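Local coordinates for protein Ent-copalyl diphosphate synthase (Streptomyces platensis, PDB 5BP8) that belongs to the largely helical terpene cyclases and carries a domain of the squalene-hopene cyclase family, at residues A17-D22 / Y261-W266; N269-A272 / R277-A280. One frame throughout, in Å; residues are numbered along the deposited sequence.

Contact 1. Residues A17-D22 / Y261-W266; sequences AATVAD and YFEQAW
The side chains of Thr19 and Glu263 come from opposite directions, the methyl CG2 of Thr19 resting 3.6 Å from Glu263 OE1. This is the tight part of the contact. Threonine suits the place because its two branches divide the work: chi1 of -53° sets OG1 beside the backbone N, where it hydrogen-bonds Leu15 O, and leaves CG2 anti to that N, facing Glu263. Glu263 reaches across with an extended chain, and its other oxygen, OE2, accepts the backbone N-H of Leu26. Here the end of helix 7-20 meets helix 260-274, an arrangement consistent with the alpha/alpha-barrel architecture of the terpene cyclase family; Thr505 of helix 504-518 touches both Thr19 and Glu263. Toward Asp22 the packing gives way to water. Asp22 OD2 stays 4.1 Å from Glu263 OE1, with the carboxylate planes 67° apart, and one water donates to both oxygens, 2.6 Å from each of OD2 and OE1. That water and the salt bridge from Asp22 to Arg248 probably ease the repulsion of like charges. At the other flank the amide of Gln264 serves both ways: NE2 donates to a second water at 2.9 Å, which probably donates to Thr19 O, and OE1 accepts from Ser287 OG.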
# COMPACT_ATOMS: atom_id res chain seq x y z
N ALA A 17 22.19 -4.05 0.65
CA ALA A 17 22.49 -5.37 1.15
C ALA A 17 21.31 -5.95 1.94
O ALA A 17 21.01 -7.14 1.84
CB ALA A 17 23.74 -5.36 2.02
N ALA A 18 20.67 -5.11 2.74
CA ALA A 18 19.54 -5.56 3.55
C ALA A 18 18.38 -5.95 2.64
O ALA A 18 17.70 -6.93 2.90
CB ALA A 18 19.12 -4.51 4.54
N THR A 19 18.18 -5.17 1.58
CA THR A 19 17.16 -5.46 0.60
C THR A 19 17.42 -6.79 -0.11
O THR A 19 16.52 -7.63 -0.24
CB THR A 19 17.02 -4.30 -0.39
OG1 THR A 19 16.80 -3.08 0.34
CG2 THR A 19 15.85 -4.55 -1.32
N VAL A 20 18.67 -7.02 -0.51
CA VAL A 20 19.03 -8.31 -1.09
C VAL A 20 18.68 -9.46 -0.15
O VAL A 20 18.21 -10.51 -0.57
CB VAL A 20 20.56 -8.36 -1.42
CG1 VAL A 20 21.00 -9.79 -1.68
CG2 VAL A 20 20.85 -7.49 -2.62
N ALA A 21 18.93 -9.27 1.14
CA ALA A 21 18.77 -10.35 2.10
C ALA A 21 17.30 -10.57 2.47
O ALA A 21 16.99 -11.49 3.22
CB ALA A 21 19.57 -10.06 3.35
N ASP A 22 16.40 -9.73 1.95
CA ASP A 22 14.97 -9.83 2.26
C ASP A 22 14.15 -10.13 0.99
O ASP A 22 13.73 -9.23 0.26
CB ASP A 22 14.50 -8.54 2.94
CG ASP A 22 13.01 -8.58 3.30
OD1 ASP A 22 12.40 -9.68 3.26
OD2 ASP A 22 12.46 -7.50 3.65
N TYR A 261 9.21 -7.05 -5.80
CA TYR A 261 9.55 -6.24 -7.00
C TYR A 261 9.29 -4.75 -6.83
O TYR A 261 10.12 -3.90 -7.21
CB TYR A 261 8.79 -6.76 -8.20
CG TYR A 261 9.05 -8.22 -8.57
CD1 TYR A 261 10.33 -8.79 -8.46
CD2 TYR A 261 8.04 -9.01 -9.12
CE1 TYR A 261 10.57 -10.09 -8.85
CE2 TYR A 261 8.27 -10.31 -9.49
CZ TYR A 261 9.54 -10.84 -9.39
OH TYR A 261 9.78 -12.16 -9.77
N PHE A 262 8.14 -4.41 -6.23
CA PHE A 262 7.87 -3.03 -5.82
C PHE A 262 9.03 -2.48 -4.96
O PHE A 262 9.59 -1.41 -5.24
CB PHE A 262 6.51 -3.01 -5.09
CG PHE A 262 6.23 -1.79 -4.25
CD1 PHE A 262 6.43 -0.51 -4.73
CD2 PHE A 262 5.70 -1.93 -3.00
CE1 PHE A 262 6.13 0.62 -3.93
CE2 PHE A 262 5.41 -0.81 -2.22
CZ PHE A 262 5.63 0.46 -2.69
N GLU A 263 9.41 -3.22 -3.93
CA GLU A 263 10.46 -2.72 -3.04
C GLU A 263 11.81 -2.57 -3.78
O GLU A 263 12.49 -1.54 -3.65
CB GLU A 263 10.62 -3.63 -1.83
CG GLU A 263 11.81 -3.25 -0.96
CD GLU A 263 11.79 -3.98 0.36
OE1 GLU A 263 12.76 -4.73 0.58
OE2 GLU A 263 10.83 -3.79 1.15
N GLN A 264 12.17 -3.60 -4.55
CA GLN A 264 13.47 -3.57 -5.27
C GLN A 264 13.54 -2.36 -6.20
O GLN A 264 14.53 -1.62 -6.17
CB GLN A 264 13.70 -4.85 -6.04
CG GLN A 264 14.00 -6.03 -5.13
CD GLN A 264 14.14 -7.36 -5.84
OE1 GLN A 264 13.63 -7.59 -6.94
NE2 GLN A 264 14.80 -8.29 -5.16
N ALA A 265 12.49 -2.14 -6.99
CA ALA A 265 12.48 -1.02 -7.94
C ALA A 265 12.47 0.34 -7.25
O ALA A 265 13.19 1.27 -7.65
CB ALA A 265 11.28 -1.13 -8.85
N TRP A 266 11.64 0.48 -6.22
CA TRP A 266 11.54 1.75 -5.52
C TRP A 266 12.85 2.09 -4.78
O TRP A 266 13.32 3.23 -4.83
CB TRP A 266 10.32 1.80 -4.59
CG TRP A 266 9.01 2.42 -5.22
CD1 TRP A 266 8.43 3.62 -4.88
CD2 TRP A 266 8.18 1.87 -6.29
NE1 TRP A 266 7.30 3.84 -5.63
CE2 TRP A 266 7.11 2.79 -6.50
CE3 TRP A 266 8.24 0.71 -7.09
CZ2 TRP A 266 6.08 2.57 -7.47
CZ3 TRP A 266 7.18 0.47 -8.04
CH2 TRP A 266 6.13 1.40 -8.22
O HOH W 1 14.91 -8.05 -2.32
O HOH W 2 13.34 -5.09 3.11
O HOH W 3 12.75 -7.08 -1.27

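Contact 2. Residues N269-A272 / R277-A280; sequences NSLA and RYEA
With chi1 at 58°, Tyr278 holds CG between its backbone N and carbonyl carbon, and from a nearly fully extended backbone the ring is sent across to Leu271 and Ala272. The two segments belong to an alpha-hairpin: helix 260-274 ends, the chain turns, and the loop holding Tyr278 leads into helix 282-291, which runs back beside the first. Tyr278 lies in that loop and packs back on the last turns of the helix before it. The far part of its ring does the touching. Leu271 meets it through CB, which lies 3.7 Å from Tyr278 CZ, an apolar contact; the leucine side chain also packs on Leu15 and Leu16 of helix 7-20 and on Leu512 of helix 504-518, as suits a buried leucine. The carbonyl of Leu271 meets the ring edge near its plane, with Leu271 O 3.5 Å from Tyr278 CE2. That same oxygen is hydrogen-bonded to Ser274 OG. Tyrosine fits here because an aromatic ring can pack on the helix and still carry a polar end, and its hydroxyl is hydrogen-bonded to NE2 of His320. The short side chain of Ala272 also touches His320. Tyr278 OH comes within 3.2 Å of Ala272 N, but the angle is too poor for a hydrogen bond, and Ala272 CB is 3.9 Å from the same oxygen.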
# COMPACT_ATOMS: atom_id res chain seq x y z
N ASN A 269 15.36 3.07 -7.52
CA ASN A 269 15.07 4.40 -8.07
C ASN A 269 15.33 5.53 -7.10
O ASN A 269 15.81 6.60 -7.50
CB ASN A 269 13.65 4.50 -8.65
CG ASN A 269 13.49 3.67 -9.92
OD1 ASN A 269 14.43 3.51 -10.71
ND2 ASN A 269 12.29 3.12 -10.12
N SER A 270 15.06 5.31 -5.83
CA SER A 270 15.40 6.30 -4.82
C SER A 270 16.91 6.51 -4.75
O SER A 270 17.38 7.65 -4.72
CB SER A 270 14.86 5.87 -3.45
OG SER A 270 13.45 6.01 -3.44
N LEU A 271 17.67 5.42 -4.72
CA LEU A 271 19.14 5.51 -4.67
C LEU A 271 19.74 6.15 -5.91
O LEU A 271 20.72 6.90 -5.79
CB LEU A 271 19.77 4.15 -4.43
CG LEU A 271 20.03 3.83 -2.95
CD1 LEU A 271 18.98 4.41 -2.02
CD2 LEU A 271 20.09 2.32 -2.79
N ALA A 272 19.15 5.89 -7.07
CA ALA A 272 19.60 6.55 -8.32
C ALA A 272 19.38 8.04 -8.27
O ALA A 272 20.18 8.81 -8.80
CB ALA A 272 18.89 5.96 -9.52
N ARG A 277 27.11 7.40 -4.60
CA ARG A 277 27.86 6.37 -5.30
C ARG A 277 27.67 5.04 -4.60
O ARG A 277 27.76 4.95 -3.39
CB ARG A 277 29.37 6.70 -5.36
CG ARG A 277 29.74 7.84 -6.31
CD ARG A 277 31.25 8.01 -6.45
NE ARG A 277 31.78 8.98 -5.49
CZ ARG A 277 32.48 8.71 -4.38
NH1 ARG A 277 32.88 9.71 -3.61
NH2 ARG A 277 32.78 7.45 -4.03
N TYR A 278 27.34 4.03 -5.38
CA TYR A 278 27.18 2.68 -4.88
C TYR A 278 27.21 1.78 -6.09
O TYR A 278 27.08 2.25 -7.23
CB TYR A 278 25.83 2.49 -4.17
CG TYR A 278 24.68 2.82 -5.07
CD1 TYR A 278 24.08 1.84 -5.87
CD2 TYR A 278 24.19 4.11 -5.15
CE1 TYR A 278 23.03 2.14 -6.71
CE2 TYR A 278 23.14 4.43 -5.97
CZ TYR A 278 22.57 3.45 -6.76
OH TYR A 278 21.53 3.80 -7.58
N GLU A 279 27.37 0.50 -5.82
CA GLU A 279 27.20 -0.54 -6.81
C GLU A 279 25.91 -1.31 -6.47
O GLU A 279 25.80 -1.91 -5.39
CB GLU A 279 28.43 -1.44 -6.80
CG GLU A 279 28.39 -2.60 -7.76
CD GLU A 279 28.45 -2.19 -9.22
OE1 GLU A 279 28.81 -1.02 -9.52
OE2 GLU A 279 28.14 -3.04 -10.08
N ALA A 280 24.94 -1.30 -7.38
CA ALA A 280 23.73 -2.13 -7.21
C ALA A 280 24.15 -3.59 -7.19
O ALA A 280 24.86 -4.04 -8.11
CB ALA A 280 22.73 -1.89 -8.33

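In the fold
Both contacts draw on helix 260-274, contact 1 on its first half and contact 2 nearer its end, with centres about 12 Å apart. Helix 7-20 serves both, giving Thr19 to contact 1 and covering Leu271 and Tyr278 with Leu16 in contact 2; helix 504-518 likewise touches each. Contact 1 lies deeper, its centre about 16 Å from the centre of the chain against about 23 Å for contact 2. Phe262 and Trp266 of helix 260-274 both touch Asp309 of helix 307-319, within an Asp-Ser-Asp-Asp run that resembles the DXDD signature of class II terpene cyclases. If that run marks the active site, as in relatives, the helix probably borders it through these two residues, which take no part in contact 1.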